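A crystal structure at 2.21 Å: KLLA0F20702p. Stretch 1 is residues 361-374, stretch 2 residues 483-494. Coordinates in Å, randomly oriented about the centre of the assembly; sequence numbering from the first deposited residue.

Stretch 1 (361-374) IFQDLILLIGSFHM
Stretch 2 483-494: EEDIMLKEFGPT

How do the two stretches lie against each other? Residues 361-374 are helical throughout, within a helix that extends beyond both ends, with phi/psi near -60/-45 up to Ile-369, then shallower psi at Ser-371 (-63/-23) and His-373 (-83/-27). Residues 483-487 are also helical, and Leu-488, at -103/13, is the first to leave helical values. A type II beta turn follows from Leu-488 to Phe-491, with Lys-489 at -57/130, Glu-490 at 69/12, and a hydrogen bond from Phe-491 N to Leu-488 O of 3.0 Å. The chains run in the same direction and draw together: CA to CA, Phe-362 and Glu-484 are 9.6 Å apart, Ile-366 and Leu-488 9.0 Å, Gly-370 and Pro-493 6.6 Å. No hydrogen bond crosses between them, so the 396 Å² they bury rests on packing.

What does Phe-362 hold at the wide end? It gives up the largest area, 60 Å², with its CB directed toward the second stretch and its ring carried there by chi1 t (-173°) and chi2 86°. Its CE2 lies 3.4 Å from Met-487 CE, a snug approach made by a methionine with chi angles m, t and p. The Met-487 SD stands 4.9 Å from the centroid of the Phe-362 ring, 58° off the normal, an oblique sulfur-aromatic contact. Glu-484 CB meets the ring edge, 4.0 Å from Phe-362 CZ. Chi1 p (64°) helps set the course of the Glu-484 side chain, whose end leads away; both its carboxylate oxygens are hydrogen-bonded elsewhere in the structure.

How does Ile-366 bridge the change from helix to turn? One helical turn after Phe-362, it has 59 Å² covered and adopts chi1 m, chi2 t. Ile-366 CG2 touches both end residues of the beta turn, lying 3.9 Å from Leu-488 CD2 and 3.8 Å from Phe-491 CZ. Leu-488 is m, t; Phe-491 has chi1 t (-171°) and chi2 53°, and Ile-366 CG2 and Gly-370 CA lie oblique to its ring, at neither face nor edge.

What happens where the chains come closest, at Gly-370 and Pro-493? Gly-370 presents bare backbone: its CA is 4.1 Å from Phe-491 CZ and 4.4 Å from Pro-493 CG. An ideal CB there would point sideways, 3.6 Å from Phe-491 CZ and 4.9 Å from Pro-493 CG. Pro-493, C-gamma exo and with 59 Å² covered, packs beside this glycine against two side chains of the helix. Its CB lies 4.0 Å from Ile-369 CG2, and its CG 3.5 Å from His-373 CD2, oblique to the imidazole. Ile-369 (m, t) and His-373 (chi1 m, chi2 -89°) both point CB toward the second stretch.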

ATOM      1  N   ILE A 361      10.719  -7.051  -6.395  1.00 36.89           N
ATOM      2  CA  ILE A 361      10.353  -6.884  -7.799  1.00 31.85           C
ATOM      3  C   ILE A 361       8.843  -6.775  -7.909  1.00 36.80           C
ATOM      4  O   ILE A 361       8.304  -5.989  -8.691  1.00 41.07           O
ATOM      5  CB  ILE A 361      10.881  -8.049  -8.663  1.00 34.35           C
ATOM      6  CG1 ILE A 361      12.408  -7.943  -8.789  1.00 37.45           C
ATOM      7  CG2 ILE A 361      10.219  -8.042 -10.030  1.00 37.39           C
ATOM      8  CD1 ILE A 361      13.086  -9.183  -9.332  1.00 36.99           C
ATOM      9  N   PHE A 362       8.169  -7.562  -7.084  1.00 39.56           N
ATOM     10  CA  PHE A 362       6.726  -7.533  -6.983  1.00 33.23           C
ATOM     11  C   PHE A 362       6.269  -6.137  -6.562  1.00 37.99           C
ATOM     12  O   PHE A 362       5.361  -5.555  -7.161  1.00 39.93           O
ATOM     13  CB  PHE A 362       6.283  -8.602  -5.979  1.00 37.69           C
ATOM     14  CG  PHE A 362       4.795  -8.795  -5.887  1.00 46.85           C
ATOM     15  CD1 PHE A 362       4.140  -9.655  -6.747  1.00 54.36           C
ATOM     16  CD2 PHE A 362       4.058  -8.154  -4.905  1.00 54.78           C
ATOM     17  CE1 PHE A 362       2.767  -9.852  -6.655  1.00 57.47           C
ATOM     18  CE2 PHE A 362       2.687  -8.355  -4.806  1.00 60.74           C
ATOM     19  CZ  PHE A 362       2.046  -9.202  -5.683  1.00 58.67           C
ATOM     20  N   GLN A 363       6.904  -5.595  -5.529  1.00 43.59           N
ATOM     21  CA  GLN A 363       6.555  -4.259  -5.050  1.00 41.62           C
ATOM     22  C   GLN A 363       6.768  -3.218  -6.144  1.00 36.97           C
ATOM     23  O   GLN A 363       5.936  -2.336  -6.336  1.00 35.64           O
ATOM     24  CB  GLN A 363       7.372  -3.887  -3.810  1.00 39.20           C
ATOM     25  CG  GLN A 363       6.870  -2.609  -3.143  1.00 47.85           C
ATOM     26  CD  GLN A 363       7.521  -2.351  -1.802  1.00 51.47           C
ATOM     27  OE1 GLN A 363       7.021  -2.792  -0.762  1.00 51.24           O
ATOM     28  NE2 GLN A 363       8.643  -1.636  -1.816  1.00 42.58           N
ATOM     29  N   ASP A 364       7.875  -3.348  -6.872  1.00 34.69           N
ATOM     30  CA  ASP A 364       8.198  -2.441  -7.966  1.00 41.36           C
ATOM     31  C   ASP A 364       7.098  -2.411  -9.028  1.00 44.70           C
ATOM     32  O   ASP A 364       6.767  -1.352  -9.554  1.00 39.82           O
ATOM     33  CB  ASP A 364       9.528  -2.838  -8.617  1.00 33.08           C
ATOM     34  CG  ASP A 364      10.741  -2.351  -7.835  1.00 45.42           C
ATOM     35  OD1 ASP A 364      10.582  -1.854  -6.697  1.00 37.45           O
ATOM     36  OD2 ASP A 364      11.866  -2.485  -8.371  1.00 43.50           O
ATOM     37  N   LEU A 365       6.548  -3.586  -9.338  1.00 49.46           N
ATOM     38  CA  LEU A 365       5.463  -3.709 -10.307  1.00 43.94           C
ATOM     39  C   LEU A 365       4.235  -2.912  -9.879  1.00 37.91           C
ATOM     40  O   LEU A 365       3.705  -2.113 -10.648  1.00 35.10           O
ATOM     41  CB  LEU A 365       5.093  -5.184 -10.507  1.00 44.26           C
ATOM     42  CG  LEU A 365       3.824  -5.441 -11.319  1.00 43.45           C
ATOM     43  CD1 LEU A 365       4.036  -5.128 -12.795  1.00 38.81           C
ATOM     44  CD2 LEU A 365       3.331  -6.878 -11.135  1.00 49.97           C
ATOM     45  N   ILE A 366       3.796  -3.109  -8.643  1.00 40.81           N
ATOM     46  CA  ILE A 366       2.623  -2.393  -8.142  1.00 41.63           C
ATOM     47  C   ILE A 366       2.858  -0.885  -8.018  1.00 38.87           C
ATOM     48  O   ILE A 366       1.989  -0.084  -8.385  1.00 38.28           O
ATOM     49  CB  ILE A 366       2.186  -2.945  -6.789  1.00 43.88           C
ATOM     50  CG1 ILE A 366       1.911  -4.447  -6.912  1.00 46.10           C
ATOM     51  CG2 ILE A 366       0.943  -2.214  -6.292  1.00 37.28           C
ATOM     52  CD1 ILE A 366       2.041  -5.171  -5.598  1.00 43.54           C
ATOM     53  N   LEU A 367       4.024  -0.498  -7.503  1.00 35.65           N
ATOM     54  CA  LEU A 367       4.408   0.913  -7.461  1.00 36.12           C
ATOM     55  C   LEU A 367       4.278   1.548  -8.853  1.00 38.87           C
ATOM     56  O   LEU A 367       3.684   2.612  -9.012  1.00 38.51           O
ATOM     57  CB  LEU A 367       5.837   1.062  -6.948  1.00 29.15           C
ATOM     58  CG  LEU A 367       6.527   2.414  -7.136  1.00 35.86           C
ATOM     59  CD1 LEU A 367       5.889   3.490  -6.249  1.00 40.21           C
ATOM     60  CD2 LEU A 367       8.012   2.295  -6.837  1.00 39.38           C
ATOM     61  N   LEU A 368       4.829   0.864  -9.851  1.00 37.79           N
ATOM     62  CA  LEU A 368       4.844   1.339 -11.229  1.00 38.50           C
ATOM     63  C   LEU A 368       3.441   1.469 -11.820  1.00 40.69           C
ATOM     64  O   LEU A 368       3.110   2.486 -12.439  1.00 39.62           O
ATOM     65  CB  LEU A 368       5.690   0.395 -12.089  1.00 41.67           C
ATOM     66  CG  LEU A 368       5.913   0.818 -13.535  1.00 40.69           C
ATOM     67  CD1 LEU A 368       6.641   2.161 -13.579  1.00 36.21           C
ATOM     68  CD2 LEU A 368       6.679  -0.268 -14.293  1.00 35.74           C
ATOM     69  N   ILE A 369       2.619   0.438 -11.634  1.00 38.25           N
ATOM     70  CA  ILE A 369       1.221   0.488 -12.078  1.00 36.83           C
ATOM     71  C   ILE A 369       0.504   1.666 -11.423  1.00 42.65           C
ATOM     72  O   ILE A 369      -0.143   2.471 -12.094  1.00 40.20           O
ATOM     73  CB  ILE A 369       0.476  -0.829 -11.755  1.00 32.86           C
ATOM     74  CG1 ILE A 369       0.813  -1.885 -12.805  1.00 33.73           C
ATOM     75  CG2 ILE A 369      -1.051  -0.612 -11.716  1.00 34.08           C
ATOM     76  CD1 ILE A 369       0.394  -3.293 -12.422  1.00 35.13           C
ATOM     77  N   GLY A 370       0.632   1.762 -10.105  1.00 38.42           N
ATOM     78  CA  GLY A 370       0.082   2.881  -9.367  1.00 33.55           C
ATOM     79  C   GLY A 370       0.606   4.220  -9.858  1.00 33.31           C
ATOM     80  O   GLY A 370      -0.142   5.182  -9.956  1.00 37.49           O
ATOM     81  N   SER A 371       1.890   4.274 -10.192  1.00 33.24           N
ATOM     82  CA  SER A 371       2.506   5.516 -10.635  1.00 35.56           C
ATOM     83  C   SER A 371       1.938   6.077 -11.934  1.00 35.81           C
ATOM     84  O   SER A 371       2.057   7.281 -12.190  1.00 37.83           O
ATOM     85  CB  SER A 371       4.011   5.326 -10.785  1.00 36.35           C
ATOM     86  OG  SER A 371       4.616   5.305  -9.501  1.00 42.52           O
ATOM     87  N   PHE A 372       1.338   5.225 -12.762  1.00 34.58           N
ATOM     88  CA  PHE A 372       0.705   5.722 -13.985  1.00 35.66           C
ATOM     89  C   PHE A 372      -0.503   6.577 -13.614  1.00 34.01           C
ATOM     90  O   PHE A 372      -0.804   7.568 -14.281  1.00 39.35           O
ATOM     91  CB  PHE A 372       0.282   4.574 -14.923  1.00 36.58           C
ATOM     92  CG  PHE A 372      -0.482   5.043 -16.152  1.00 38.64           C
ATOM     93  CD1 PHE A 372       0.188   5.604 -17.233  1.00 35.72           C
ATOM     94  CD2 PHE A 372      -1.861   4.911 -16.224  1.00 35.79           C
ATOM     95  CE1 PHE A 372      -0.499   6.037 -18.354  1.00 38.11           C
ATOM     96  CE2 PHE A 372      -2.566   5.348 -17.350  1.00 43.22           C
ATOM     97  CZ  PHE A 372      -1.885   5.911 -18.413  1.00 44.32           C
ATOM     98  N   HIS A 373      -1.193   6.195 -12.544  1.00 37.12           N
ATOM     99  CA  HIS A 373      -2.353   6.960 -12.098  1.00 40.72           C
ATOM    100  C   HIS A 373      -1.913   8.145 -11.238  1.00 39.10           C
ATOM    101  O   HIS A 373      -2.601   9.149 -11.188  1.00 43.80           O
ATOM    102  CB  HIS A 373      -3.333   6.065 -11.339  1.00 41.29           C
ATOM    103  CG  HIS A 373      -3.806   4.890 -12.139  1.00 44.76           C
ATOM    104  ND1 HIS A 373      -4.921   4.942 -12.947  1.00 42.71           N
ATOM    105  CD2 HIS A 373      -3.292   3.645 -12.280  1.00 39.83           C
ATOM    106  CE1 HIS A 373      -5.084   3.774 -13.541  1.00 40.91           C
ATOM    107  NE2 HIS A 373      -4.112   2.967 -13.152  1.00 40.88           N
ATOM    108  N   MET A 374      -0.769   8.028 -10.568  1.00 35.27           N
ATOM    109  CA  MET A 374      -0.162   9.202  -9.935  1.00 40.61           C
ATOM    110  C   MET A 374       0.088  10.259 -11.018  1.00 39.55           C
ATOM    111  O   MET A 374      -0.260  11.429 -10.855  1.00 37.73           O
ATOM    112  CB  MET A 374       1.147   8.846  -9.221  1.00 30.42           C
ATOM    113  CG  MET A 374       0.991   7.837  -8.077  1.00 29.91           C
ATOM    114  SD  MET A 374      -0.131   8.399  -6.771  1.00 40.77           S
ATOM    115  CE  MET A 374       0.901   9.609  -5.939  1.00 37.44           C
ATOM    116  N   GLU A 483      -2.463 -14.383  -1.539  1.00 45.94           N
ATOM    117  CA  GLU A 483      -1.587 -13.347  -0.993  1.00 45.01           C
ATOM    118  C   GLU A 483      -1.722 -12.041  -1.755  1.00 39.74           C
ATOM    119  O   GLU A 483      -1.887 -10.979  -1.150  1.00 45.57           O
ATOM    120  CB  GLU A 483      -0.116 -13.793  -1.007  1.00 49.53           C
ATOM    121  CG  GLU A 483       0.246 -14.877   0.011  1.00 58.40           C
ATOM    122  CD  GLU A 483       0.223 -16.283  -0.580  1.00 60.58           C
ATOM    123  OE1 GLU A 483      -0.584 -16.541  -1.505  1.00 50.67           O
ATOM    124  OE2 GLU A 483       1.019 -17.129  -0.115  1.00 64.70           O
ATOM    125  N   GLU A 484      -1.662 -12.121  -3.081  1.00 40.93           N
ATOM    126  CA  GLU A 484      -1.718 -10.917  -3.903  1.00 40.74           C
ATOM    127  C   GLU A 484      -3.099 -10.252  -3.822  1.00 44.02           C
ATOM    128  O   GLU A 484      -3.200  -9.032  -3.927  1.00 37.29           O
ATOM    129  CB  GLU A 484      -1.343 -11.227  -5.361  1.00 40.34           C
ATOM    130  CG  GLU A 484      -2.297 -12.168  -6.109  1.00 42.54           C
ATOM    131  CD  GLU A 484      -1.894 -13.629  -6.015  1.00 45.80           C
ATOM    132  OE1 GLU A 484      -2.109 -14.363  -7.006  1.00 43.10           O
ATOM    133  OE2 GLU A 484      -1.356 -14.039  -4.957  1.00 45.50           O
ATOM    134  N   ASP A 485      -4.152 -11.040  -3.618  1.00 47.90           N
ATOM    135  CA  ASP A 485      -5.488 -10.474  -3.438  1.00 47.41           C
ATOM    136  C   ASP A 485      -5.516  -9.628  -2.173  1.00 49.00           C
ATOM    137  O   ASP A 485      -5.945  -8.473  -2.181  1.00 48.63           O
ATOM    138  CB  ASP A 485      -6.564 -11.570  -3.348  1.00 48.01           C
ATOM    139  CG  ASP A 485      -6.637 -12.440  -4.592  1.00 48.57           C
ATOM    140  OD1 ASP A 485      -7.241 -12.015  -5.592  1.00 52.51           O
ATOM    141  OD2 ASP A 485      -6.106 -13.564  -4.560  1.00 50.48           O
ATOM    142  N   ILE A 486      -5.056 -10.226  -1.082  1.00 46.92           N
ATOM    143  CA  ILE A 486      -5.038  -9.567   0.210  1.00 49.48           C
ATOM    144  C   ILE A 486      -4.248  -8.259   0.166  1.00 51.45           C
ATOM    145  O   ILE A 486      -4.694  -7.239   0.698  1.00 54.38           O
ATOM    146  CB  ILE A 486      -4.439 -10.480   1.288  1.00 50.94           C
ATOM    147  CG1 ILE A 486      -5.235 -11.784   1.378  1.00 50.57           C
ATOM    148  CG2 ILE A 486      -4.422  -9.774   2.638  1.00 48.80           C
ATOM    149  CD1 ILE A 486      -4.578 -12.840   2.247  1.00 46.19           C
ATOM    150  N   MET A 487      -3.086  -8.292  -0.478  1.00 42.16           N
ATOM    151  CA  MET A 487      -2.216  -7.120  -0.531  1.00 45.71           C
ATOM    152  C   MET A 487      -2.876  -5.944  -1.243  1.00 45.89           C
ATOM    153  O   MET A 487      -2.678  -4.795  -0.857  1.00 46.15           O
ATOM    154  CB  MET A 487      -0.890  -7.470  -1.214  1.00 40.08           C
ATOM    155  CG  MET A 487      -0.082  -8.500  -0.428  1.00 51.01           C
ATOM    156  SD  MET A 487       1.267  -9.249  -1.361  1.00 64.43           S
ATOM    157  CE  MET A 487       2.395  -7.862  -1.458  1.00 71.19           C
ATOM    158  N   LEU A 488      -3.677  -6.239  -2.261  1.00 42.76           N
ATOM    159  CA  LEU A 488      -4.236  -5.198  -3.121  1.00 44.39           C
ATOM    160  C   LEU A 488      -5.710  -4.842  -2.854  1.00 49.57           C
ATOM    161  O   LEU A 488      -6.347  -4.161  -3.675  1.00 46.52           O
ATOM    162  CB  LEU A 488      -4.068  -5.620  -4.583  1.00 38.57           C
ATOM    163  CG  LEU A 488      -2.610  -5.697  -5.053  1.00 39.63           C
ATOM    164  CD1 LEU A 488      -2.530  -6.003  -6.543  1.00 40.95           C
ATOM    165  CD2 LEU A 488      -1.909  -4.394  -4.751  1.00 40.03           C
ATOM    166  N   LYS A 489      -6.263  -5.302  -1.733  1.00 43.66           N
ATOM    167  CA  LYS A 489      -7.649  -4.963  -1.402  1.00 48.34           C
ATOM    168  C   LYS A 489      -7.806  -3.443  -1.350  1.00 41.46           C
ATOM    169  O   LYS A 489      -6.991  -2.767  -0.734  1.00 40.94           O
ATOM    170  CB  LYS A 489      -8.069  -5.597  -0.074  1.00 47.20           C
ATOM    171  CG  LYS A 489      -8.147  -7.108  -0.132  1.00 50.73           C
ATOM    172  CD  LYS A 489      -8.239  -7.744   1.243  1.00 48.95           C
ATOM    173  CE  LYS A 489      -9.640  -7.640   1.815  1.00 50.55           C
ATOM    174  NZ  LYS A 489      -9.808  -8.565   2.974  1.00 45.82           N
ATOM    175  N   GLU A 490      -8.826  -2.931  -2.040  1.00 42.00           N
ATOM    176  CA  GLU A 490      -9.152  -1.494  -2.125  1.00 43.47           C
ATOM    177  C   GLU A 490      -8.143  -0.650  -2.910  1.00 47.57           C
ATOM    178  O   GLU A 490      -8.196   0.584  -2.869  1.00 45.67           O
ATOM    179  CB  GLU A 490      -9.323  -0.898  -0.727  1.00 36.92           C
ATOM    180  CG  GLU A 490     -10.321  -1.649   0.135  1.00 43.88           C
ATOM    181  CD  GLU A 490     -11.781  -1.356  -0.206  1.00 52.00           C
ATOM    182  OE1 GLU A 490     -12.098  -0.975  -1.360  1.00 55.04           O
ATOM    183  OE2 GLU A 490     -12.624  -1.508   0.703  1.00 56.36           O
ATOM    184  N   PHE A 491      -7.235  -1.316  -3.621  1.00 43.36           N
ATOM    185  CA  PHE A 491      -6.319  -0.652  -4.550  1.00 41.09           C
ATOM    186  C   PHE A 491      -7.086  -0.180  -5.781  1.00 44.84           C
ATOM    187  O   PHE A 491      -7.613  -0.999  -6.530  1.00 47.78           O
ATOM    188  CB  PHE A 491      -5.199  -1.611  -4.953  1.00 40.30           C
ATOM    189  CG  PHE A 491      -4.075  -0.984  -5.734  1.00 41.14           C
ATOM    190  CD1 PHE A 491      -3.419   0.147  -5.265  1.00 39.31           C
ATOM    191  CD2 PHE A 491      -3.623  -1.579  -6.909  1.00 36.98           C
ATOM    192  CE1 PHE A 491      -2.353   0.698  -5.970  1.00 38.69           C
ATOM    193  CE2 PHE A 491      -2.560  -1.036  -7.614  1.00 38.63           C
ATOM    194  CZ  PHE A 491      -1.922   0.109  -7.139  1.00 38.12           C
ATOM    195  N   GLY A 492      -7.151   1.132  -5.987  1.00 40.21           N
ATOM    196  CA  GLY A 492      -7.931   1.701  -7.080  1.00 41.16           C
ATOM    197  C   GLY A 492      -7.627   1.231  -8.498  1.00 42.80           C
ATOM    198  O   GLY A 492      -8.544   0.945  -9.258  1.00 38.44           O
ATOM    199  N   PRO A 493      -6.339   1.152  -8.878  1.00 40.61           N
ATOM    200  CA  PRO A 493      -6.067   0.784 -10.278  1.00 44.72           C
ATOM    201  C   PRO A 493      -6.564  -0.603 -10.708  1.00 41.91           C
ATOM    202  O   PRO A 493      -6.757  -0.820 -11.897  1.00 42.20           O
ATOM    203  CB  PRO A 493      -4.543   0.853 -10.350  1.00 41.45           C
ATOM    204  CG  PRO A 493      -4.197   1.918  -9.359  1.00 43.05           C
ATOM    205  CD  PRO A 493      -5.136   1.674  -8.211  1.00 39.62           C
ATOM    206  N   THR A 494      -6.756  -1.521  -9.768  1.00 40.68           N
ATOM    207  CA  THR A 494      -7.318  -2.828 -10.098  1.00 42.96           C
ATOM    208  C   THR A 494      -8.784  -2.879  -9.666  1.00 49.18           C
ATOM    209  O   THR A 494      -9.378  -3.954  -9.555  1.00 44.34           O
ATOM    210  CB  THR A 494      -6.517  -3.977  -9.437  1.00 44.86           C
ATOM    211  OG1 THR A 494      -6.278  -3.664  -8.056  1.00 43.89           O
ATOM    212  CG2 THR A 494      -5.164  -4.158 -10.144  1.00 37.32           C
TER